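Local coordinates for sulfate transporter sulfate transporter family protein (Wolinella succinogenes, PDB 4DGF), which forms the STAS domain of a SulP-family membrane transporter that probably carries sulfate or related anions across the membrane, at residues D13-V19 / H117-L122; N30-F34 / R61-D66; P52-I56 / A125-V129. One frame throughout, in Å; residues are numbered along the deposited sequence.

Contact 1: D13-V19 / H117-L122; sequences DATSKKV and HIDKAL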
loop_
_atom_site.group_PDB
_atom_site.type_symbol
_atom_site.label_atom_id
_atom_site.label_comp_id
_atom_site.label_asym_id
_atom_site.label_seq_id
_atom_site.Cartn_x
_atom_site.Cartn_y
_atom_site.Cartn_z
ATOM N N ASP A 13 -9.387 -4.945 13.312
ATOM C CA ASP A 13 -8.968 -4.704 11.930
ATOM C C ASP A 13 -7.645 -5.363 11.525
ATOM O O ASP A 13 -6.992 -4.965 10.521
ATOM C CB ASP A 13 -8.948 -3.159 11.686
ATOM C CG ASP A 13 -10.385 -2.588 11.692
ATOM O OD1 ASP A 13 -11.311 -3.235 11.148
ATOM O OD2 ASP A 13 -10.592 -1.527 12.286
ATOM N N ALA A 14 -7.255 -6.385 12.269
ATOM C CA ALA A 14 -6.118 -7.176 11.933
ATOM C C ALA A 14 -6.361 -7.891 10.615
ATOM O O ALA A 14 -7.507 -8.255 10.278
ATOM C CB ALA A 14 -5.818 -8.183 13.035
ATOM N N THR A 15 -5.316 -8.056 9.814
ATOM C CA THR A 15 -5.543 -8.718 8.559
ATOM C C THR A 15 -6.175 -10.127 8.698
ATOM O O THR A 15 -6.971 -10.523 7.858
ATOM C CB THR A 15 -4.264 -8.796 7.695
ATOM O OG1 THR A 15 -3.831 -7.436 7.428
ATOM C CG2 THR A 15 -4.585 -9.451 6.382
ATOM N N SER A 16 -5.810 -10.770 9.785
ATOM C CA SER A 16 -6.289 -12.154 10.085
ATOM C C SER A 16 -7.818 -12.132 10.316
ATOM O O SER A 16 -8.453 -13.190 10.229
ATOM C CB SER A 16 -5.571 -12.740 11.290
ATOM O OG SER A 16 -5.879 -12.016 12.442
ATOM N N LYS A 17 -8.404 -10.963 10.569
ATOM C CA LYS A 17 -9.869 -10.895 10.817
ATOM C C LYS A 17 -10.608 -10.652 9.547
ATOM O O LYS A 17 -11.844 -10.600 9.567
ATOM C CB LYS A 17 -10.273 -9.760 11.761
ATOM C CG LYS A 17 -9.522 -9.626 13.051
ATOM C CD LYS A 17 -9.868 -10.692 14.026
ATOM C CE LYS A 17 -8.892 -10.491 15.179
ATOM N NZ LYS A 17 -8.532 -11.804 15.783
ATOM N N LYS A 18 -9.898 -10.388 8.440
ATOM C CA LYS A 18 -10.523 -10.040 7.157
ATOM C C LYS A 18 -10.584 -11.162 6.148
ATOM O O LYS A 18 -9.820 -12.136 6.249
ATOM C CB LYS A 18 -9.824 -8.782 6.512
ATOM C CG LYS A 18 -9.644 -7.636 7.496
ATOM C CD LYS A 18 -10.949 -6.908 7.808
ATOM C CE LYS A 18 -10.648 -5.941 8.949
ATOM N NZ LYS A 18 -11.945 -5.383 9.462
ATOM N N VAL A 19 -11.478 -11.017 5.167
ATOM C CA VAL A 19 -11.533 -11.954 4.032
ATOM C C VAL A 19 -10.734 -11.409 2.873
ATOM O O VAL A 19 -11.070 -10.361 2.284
ATOM C CB VAL A 19 -12.987 -12.226 3.601
ATOM C CG1 VAL A 19 -13.009 -13.029 2.318
ATOM C CG2 VAL A 19 -13.713 -12.989 4.702
ATOM N N HIS A 117 -9.207 3.050 5.255
ATOM C CA HIS A 117 -9.575 1.856 6.009
ATOM C C HIS A 117 -9.394 0.642 5.135
ATOM O O HIS A 117 -9.793 0.611 3.934
ATOM C CB HIS A 117 -11.045 1.884 6.499
ATOM C CG HIS A 117 -11.292 0.930 7.694
ATOM N ND1 HIS A 117 -11.555 -0.418 7.575
ATOM C CD2 HIS A 117 -11.237 1.169 9.069
ATOM C CE1 HIS A 117 -11.646 -0.978 8.795
ATOM N NE2 HIS A 117 -11.447 -0.038 9.703
ATOM N N ILE A 118 -8.905 -0.434 5.792
ATOM C CA ILE A 118 -8.631 -1.699 5.131
ATOM C C ILE A 118 -9.908 -2.324 4.515
ATOM O O ILE A 118 -9.899 -2.898 3.389
ATOM C CB ILE A 118 -7.923 -2.712 6.084
ATOM C CG1 ILE A 118 -7.466 -3.975 5.353
ATOM C CG2 ILE A 118 -8.795 -3.090 7.321
ATOM C CD1 ILE A 118 -6.689 -3.704 4.056
ATOM N N ASP A 119 -11.051 -2.122 5.207
ATOM C CA ASP A 119 -12.290 -2.655 4.631
ATOM C C ASP A 119 -12.633 -2.079 3.264
ATOM O O ASP A 119 -13.122 -2.782 2.393
ATOM C CB ASP A 119 -13.456 -2.417 5.560
ATOM C CG ASP A 119 -13.413 -3.258 6.825
ATOM O OD1 ASP A 119 -12.590 -4.200 7.016
ATOM O OD2 ASP A 119 -14.257 -2.969 7.707
ATOM N N LYS A 120 -12.407 -0.796 3.081
ATOM C CA LYS A 120 -12.679 -0.176 1.793
ATOM C C LYS A 120 -11.659 -0.645 0.785
ATOM O O LYS A 120 -12.030 -0.812 -0.369
ATOM C CB LYS A 120 -12.551 1.365 1.906
ATOM C CG LYS A 120 -13.447 1.930 2.981
ATOM C CD LYS A 120 -13.321 3.456 3.109
ATOM C CE LYS A 120 -14.425 3.870 4.099
ATOM N NZ LYS A 120 -14.008 5.078 4.835
ATOM N N ALA A 121 -10.347 -0.714 1.184
ATOM C CA ALA A 121 -9.398 -1.134 0.172
ATOM C C ALA A 121 -9.724 -2.576 -0.312
ATOM O O ALA A 121 -9.497 -2.965 -1.477
ATOM C CB ALA A 121 -7.951 -1.013 0.694
ATOM N N LEU A 122 -10.087 -3.411 0.643
ATOM C CA LEU A 122 -10.407 -4.798 0.313
ATOM C C LEU A 122 -11.632 -4.932 -0.599
ATOM O O LEU A 122 -11.650 -5.800 -1.546
ATOM C CB LEU A 122 -10.685 -5.644 1.553
ATOM C CG LEU A 122 -9.384 -6.159 2.182
ATOM C CD1 LEU A 122 -9.665 -6.818 3.559
ATOM C CD2 LEU A 122 -8.495 -7.097 1.341
#
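Lys18 reaches across to the first turn of helix 118-130 and sets its ammonium between two carboxylates, Asp119 of the helix and Asp13 of its own segment. Lys18 NZ lies 2.8 Å from Asp119 OD1, on the syn lone pair, and 2.8 Å from Asp13 OD1, on the anti lone pair; the two salt bridges thus use differently placed lone pairs. A bend at chi2 (-74°) carries the lysine chain past Leu122 and Ile118 before it meets Asp119 at about a right angle. On the way Lys18 CB packs on Leu122 CD1 at 3.6 Å and Lys18 CE on Ile118 CG2 at 3.8 Å.

Asp13 and His117 also meet nearly at right angles, carboxylate and ring planes being 85° apart. Asp13 OD2 sits at the ring edge, 3.1 Å from His117 NE2, which donates to it in a weak bond bent to 141°. The other ring nitrogen caps the helix: His117 is the N-cap residue, and its ND1 accepts from Asp119 N at 3.0 Å. Outside the two segments, Arg58 of the central strand donates to Asp13 O, while Ile118 and Leu122 pack on Ile56.

Asp13 OD1 and Asp119 OD1 are only 4.4 Å apart, so the shared lysine charge probably offsets their repulsion, and a single histidine ring couples the helix cap to this ionic network.

Contact 2: N30-F34 / R61-D66; sequences NGPFF and RVPVID. With FMT (formic acid), chain D.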
loop_
_atom_site.group_PDB
_atom_site.type_symbol
_atom_site.label_atom_id
_atom_site.label_comp_id
_atom_site.label_asym_id
_atom_site.label_seq_id
_atom_site.Cartn_x
_atom_site.Cartn_y
_atom_site.Cartn_z
ATOM N N ASN A 30 5.237 -1.157 9.849
ATOM C CA ASN A 30 5.265 -1.162 11.295
ATOM C C ASN A 30 5.297 0.215 12.041
ATOM O O ASN A 30 5.276 0.223 13.296
ATOM C CB ASN A 30 6.493 -2.009 11.705
ATOM C CG ASN A 30 7.726 -1.144 11.855
ATOM O OD1 ASN A 30 7.946 -0.241 11.023
ATOM N ND2 ASN A 30 8.516 -1.371 12.921
ATOM N N GLY A 31 5.354 1.339 11.308
ATOM C CA GLY A 31 5.457 2.663 11.987
ATOM C C GLY A 31 5.827 3.739 11.036
ATOM O O GLY A 31 5.643 3.593 9.855
ATOM N N PRO A 32 6.529 4.769 11.477
ATOM C CA PRO A 32 7.072 5.838 10.597
ATOM C C PRO A 32 7.801 5.274 9.413
ATOM O O PRO A 32 8.552 4.311 9.607
ATOM C CB PRO A 32 8.040 6.572 11.534
ATOM C CG PRO A 32 7.283 6.504 12.813
ATOM C CD PRO A 32 6.829 5.051 12.896
ATOM N N PHE A 33 7.536 5.794 8.214
ATOM C CA PHE A 33 8.124 5.160 7.012
ATOM C C PHE A 33 9.388 5.892 6.683
ATOM O O PHE A 33 9.445 6.830 5.834
ATOM C CB PHE A 33 7.043 5.242 5.939
ATOM C CG PHE A 33 7.336 4.481 4.670
ATOM C CD1 PHE A 33 6.258 4.182 3.815
ATOM C CD2 PHE A 33 8.620 4.070 4.310
ATOM C CE1 PHE A 33 6.445 3.536 2.594
ATOM C CE2 PHE A 33 8.811 3.434 3.128
ATOM C CZ PHE A 33 7.687 3.205 2.257
ATOM N N PHE A 34 10.456 5.455 7.361
ATOM C CA PHE A 34 11.760 6.035 7.201
ATOM C C PHE A 34 12.715 4.949 6.592
ATOM O O PHE A 34 12.226 4.019 5.917
ATOM C CB PHE A 34 12.363 6.592 8.533
ATOM C CG PHE A 34 11.553 7.623 9.228
ATOM C CD1 PHE A 34 10.700 8.477 8.486
ATOM C CD2 PHE A 34 11.630 7.801 10.681
ATOM C CE1 PHE A 34 9.913 9.432 9.167
ATOM C CE2 PHE A 34 10.877 8.810 11.304
ATOM C CZ PHE A 34 9.978 9.604 10.515
ATOM N N ARG A 61 -0.491 2.473 10.651
ATOM C CA ARG A 61 0.554 2.738 11.682
ATOM C C ARG A 61 1.527 3.813 11.216
ATOM O O ARG A 61 2.569 4.051 11.891
ATOM C CB ARG A 61 1.416 1.495 11.945
ATOM C CG ARG A 61 0.549 0.312 12.332
ATOM C CD ARG A 61 1.398 -0.851 12.814
ATOM N NE ARG A 61 0.654 -2.130 12.784
ATOM C CZ ARG A 61 1.156 -3.281 13.247
ATOM N NH1 ARG A 61 2.334 -3.295 13.902
ATOM N NH2 ARG A 61 0.476 -4.436 13.139
ATOM N N VAL A 62 1.220 4.465 10.116
ATOM C CA VAL A 62 2.252 5.329 9.511
ATOM C C VAL A 62 1.691 6.773 9.588
ATOM O O VAL A 62 0.872 7.178 8.724
ATOM C CB VAL A 62 2.416 4.972 8.072
ATOM C CG1 VAL A 62 3.570 5.791 7.519
ATOM C CG2 VAL A 62 2.788 3.506 7.916
ATOM N N PRO A 63 2.176 7.566 10.568
ATOM C CA PRO A 63 1.814 8.962 10.481
ATOM C C PRO A 63 2.690 9.902 9.681
ATOM O O PRO A 63 2.231 11.069 9.384
ATOM C CB PRO A 63 1.783 9.413 11.961
ATOM C CG PRO A 63 2.759 8.490 12.657
ATOM C CD PRO A 63 2.961 7.242 11.787
ATOM N N VAL A 64 3.899 9.449 9.287
ATOM C CA VAL A 64 4.905 10.330 8.796
ATOM C C VAL A 64 5.721 9.444 7.843
ATOM O O VAL A 64 5.804 8.198 8.013
ATOM C CB VAL A 64 5.877 10.930 9.946
ATOM C CG1 VAL A 64 5.113 11.921 10.808
ATOM C CG2 VAL A 64 6.487 9.850 10.778
ATOM N N ILE A 65 6.259 10.078 6.835
ATOM C CA ILE A 65 7.184 9.470 5.865
ATOM C C ILE A 65 8.270 10.545 5.536
ATOM O O ILE A 65 7.922 11.767 5.348
ATOM C CB ILE A 65 6.359 9.041 4.641
ATOM C CG1 ILE A 65 7.216 8.365 3.542
ATOM C CG2 ILE A 65 5.625 10.286 4.134
ATOM C CD1 ILE A 65 6.334 7.732 2.546
ATOM N N ASP A 66 9.559 10.113 5.451
ATOM C CA ASP A 66 10.533 11.133 5.082
ATOM C C ASP A 66 10.950 10.982 3.600
ATOM O O ASP A 66 10.271 10.250 2.822
ATOM C CB ASP A 66 11.722 10.944 5.994
ATOM C CG ASP A 66 12.627 9.762 5.593
ATOM O OD1 ASP A 66 12.102 8.751 5.034
ATOM O OD2 ASP A 66 13.866 9.741 5.944
HETATM C C FMT D . 7.370 -3.095 7.609
HETATM O O1 FMT D . 8.393 -3.199 6.911
HETATM O O2 FMT D . 7.524 -2.342 8.650
HETATM O O HOH W 1 3.532 -1.246 15.177
#
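Two loops of the STAS alpha/beta fold, each leading from a strand of the parallel sheet into a helix, run side by side, their end-to-end directions 8° apart. A single beta bridge pairs Phe33 with Ile65. Phe33 N donates to Val64 O at 3.0 Å, nearly straight at 178°; the return bond from Asp66 N to Phe33 O is weak. An inverse gamma turn centred on Phe33, closed by a weak bond from Phe34 N to Pro32 O, bends the chain here.

With Phe33 CG anti to the backbone N (chi1 -172°), the ring extends nearly parallel to Ile65, whose CD1 rests over one face, 4.2 Å from the Phe33 centroid, in a CH-pi contact. Val64 CG2 touches Pro32 CB (3.7 Å) and Phe34 CZ (3.5 Å). At the other end, a water donates to Asn30 O and accepts from Arg61 NH1; Arg61 NH2 also forms a salt bridge with Glu28. Asn30 N donates to O2 of formic acid, probably from the crystallisation liquor, at 2.8 Å.

Leu41 of helix 35-41 and Ala72 and Leu73 of helix 67-83 cover Phe33; Asp66 N-caps the latter helix through Gly69 N, and Ile65 packs on helix 94-103.

Contact 3: P52-I56 / A125-V129; sequences PKVFI and AKLLV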
loop_
_atom_site.group_PDB
_atom_site.type_symbol
_atom_site.label_atom_id
_atom_site.label_comp_id
_atom_site.label_asym_id
_atom_site.label_seq_id
_atom_site.Cartn_x
_atom_site.Cartn_y
_atom_site.Cartn_z
ATOM N N PRO A 52 1.027 -10.844 -7.499
ATOM C CA PRO A 52 -0.331 -10.517 -7.086
ATOM C C PRO A 52 -1.024 -9.611 -8.146
ATOM O O PRO A 52 -0.396 -8.811 -8.791
ATOM C CB PRO A 52 -0.137 -9.775 -5.752
ATOM C CG PRO A 52 1.308 -9.409 -5.687
ATOM C CD PRO A 52 2.030 -10.478 -6.477
ATOM N N LYS A 53 -2.346 -9.713 -8.261
ATOM C CA LYS A 53 -3.095 -8.825 -9.124
ATOM C C LYS A 53 -3.203 -7.457 -8.437
ATOM O O LYS A 53 -3.299 -6.393 -9.123
ATOM C CB LYS A 53 -4.508 -9.383 -9.311
ATOM C CG LYS A 53 -4.560 -10.809 -9.884
ATOM C CD LYS A 53 -6.016 -11.227 -10.020
ATOM C CE LYS A 53 -6.187 -12.733 -10.214
ATOM N NZ LYS A 53 -5.535 -13.137 -11.488
ATOM N N VAL A 54 -3.301 -7.526 -7.091
ATOM C CA VAL A 54 -3.544 -6.275 -6.258
ATOM C C VAL A 54 -2.610 -6.383 -5.059
ATOM O O VAL A 54 -2.492 -7.473 -4.488
ATOM C CB VAL A 54 -4.970 -6.170 -5.745
ATOM C CG1 VAL A 54 -5.231 -4.885 -4.960
ATOM C CG2 VAL A 54 -6.026 -6.259 -6.894
ATOM N N PHE A 55 -1.972 -5.252 -4.686
ATOM C CA PHE A 55 -1.100 -5.215 -3.568
ATOM C C PHE A 55 -1.622 -4.102 -2.687
ATOM O O PHE A 55 -1.702 -2.938 -3.170
ATOM C CB PHE A 55 0.384 -4.940 -4.034
ATOM C CG PHE A 55 1.407 -5.130 -3.016
ATOM C CD1 PHE A 55 2.229 -6.264 -3.056
ATOM C CD2 PHE A 55 1.508 -4.205 -1.965
ATOM C CE1 PHE A 55 3.141 -6.520 -1.975
ATOM C CE2 PHE A 55 2.513 -4.387 -0.970
ATOM C CZ PHE A 55 3.319 -5.562 -1.011
ATOM N N ILE A 56 -1.881 -4.432 -1.411
ATOM C CA ILE A 56 -2.379 -3.428 -0.480
ATOM C C ILE A 56 -1.253 -3.119 0.474
ATOM O O ILE A 56 -0.755 -3.987 1.196
ATOM C CB ILE A 56 -3.636 -3.917 0.281
ATOM C CG1 ILE A 56 -4.698 -4.363 -0.718
ATOM C CG2 ILE A 56 -4.132 -2.786 1.259
ATOM C CD1 ILE A 56 -6.005 -4.806 -0.131
ATOM N N ALA A 125 -10.216 -4.033 -3.995
ATOM C CA ALA A 125 -9.430 -5.126 -4.424
ATOM C C ALA A 125 -10.293 -6.326 -4.915
ATOM O O ALA A 125 -10.006 -6.898 -5.926
ATOM C CB ALA A 125 -8.540 -5.610 -3.242
ATOM N N LYS A 126 -11.339 -6.658 -4.188
ATOM C CA LYS A 126 -12.215 -7.724 -4.558
ATOM C C LYS A 126 -12.831 -7.424 -5.931
ATOM O O LYS A 126 -12.896 -8.305 -6.791
ATOM C CB LYS A 126 -13.307 -7.913 -3.479
ATOM C CG LYS A 126 -14.269 -9.099 -3.824
ATOM C CD LYS A 126 -15.041 -9.558 -2.607
ATOM C CE LYS A 126 -15.799 -10.882 -2.888
ATOM N NZ LYS A 126 -16.992 -10.475 -3.701
ATOM N N LEU A 127 -13.267 -6.202 -6.127
ATOM C CA LEU A 127 -13.921 -5.783 -7.379
ATOM C C LEU A 127 -12.915 -5.906 -8.527
ATOM O O LEU A 127 -13.204 -6.499 -9.581
ATOM C CB LEU A 127 -14.495 -4.386 -7.192
ATOM C CG LEU A 127 -15.154 -3.626 -8.362
ATOM C CD1 LEU A 127 -15.980 -2.532 -7.690
ATOM C CD2 LEU A 127 -14.145 -2.944 -9.299
ATOM N N LEU A 128 -11.670 -5.528 -8.262
ATOM C CA LEU A 128 -10.622 -5.557 -9.260
ATOM C C LEU A 128 -10.299 -6.950 -9.659
ATOM O O LEU A 128 -10.015 -7.196 -10.839
ATOM C CB LEU A 128 -9.316 -4.862 -8.778
ATOM C CG LEU A 128 -9.405 -3.373 -8.604
ATOM C CD1 LEU A 128 -8.112 -2.927 -7.891
ATOM C CD2 LEU A 128 -9.638 -2.605 -9.907
ATOM N N VAL A 129 -10.202 -7.867 -8.693
ATOM C CA VAL A 129 -9.888 -9.265 -9.027
ATOM C C VAL A 129 -11.073 -9.885 -9.818
ATOM O O VAL A 129 -10.843 -10.466 -10.835
ATOM C CB VAL A 129 -9.451 -10.126 -7.798
ATOM C CG1 VAL A 129 -9.344 -11.593 -8.224
ATOM C CG2 VAL A 129 -8.099 -9.636 -7.292
#
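Strand 54-56 and helix 125-129 run antiparallel, their N-to-C directions 169° apart and their axes 9.6 Å apart at closest approach. This is helix-on-sheet packing in the STAS alpha/beta fold: the C-terminal helix 118-130 lies against the middle strand of the parallel sheet, and the cross-contacts are apolar.

Val54 points at the helix and divides its two methyls. Val54 CG1, anti to the backbone N (chi1 -177°), meets Ala125 CB at 3.8 Å, whereas Val54 CG2 meets Leu128 CB and Val129 CG2, each at 4.0 Å. Leu128 also touches Ile86 on the neighbouring strand, and the next strand residue, Phe55, faces away from the helix, edge-to-face with Phe76. Ile56, in one of its two conformers, brings CD1 to 4.1 Å from Ala125 CB.

Just before the strand begins, Lys53 crosses Val129 at roughly a right angle, laying Lys53 CD against both Val129 methyls, 3.8 Å from Val129 CG2. An alanine at Val129 would lack both methyls and is likely to open a gap beside Val54 CG2, leaving the methylenes of Lys53 without their apolar seat. Lys53 CE continues past Val129 CG1, 3.9 Å away.

Contacts 1 and 3 share helix 118-130 and form one continuous interface, their centres 13 Å apart. Ile56 is the joint: in one of its two conformers its CD1 lies 3.7 Å from Leu122 CD2, and its CG2 lies 3.9 Å from Ile118 CD1, so the helix packs on the middle strand from its first turn onward. Contact 2 touches neither. Its centre is about 19 Å from that of contact 1 and about 23 Å from that of contact 3, on the other side of the chain's centre from contact 3. In sequence, contact 2 is nested within the loop closed by contact 1, whereas contacts 1 and 3 interlace. The formic acid, also bound by Tyr27 and Arg40, belongs to contact 2.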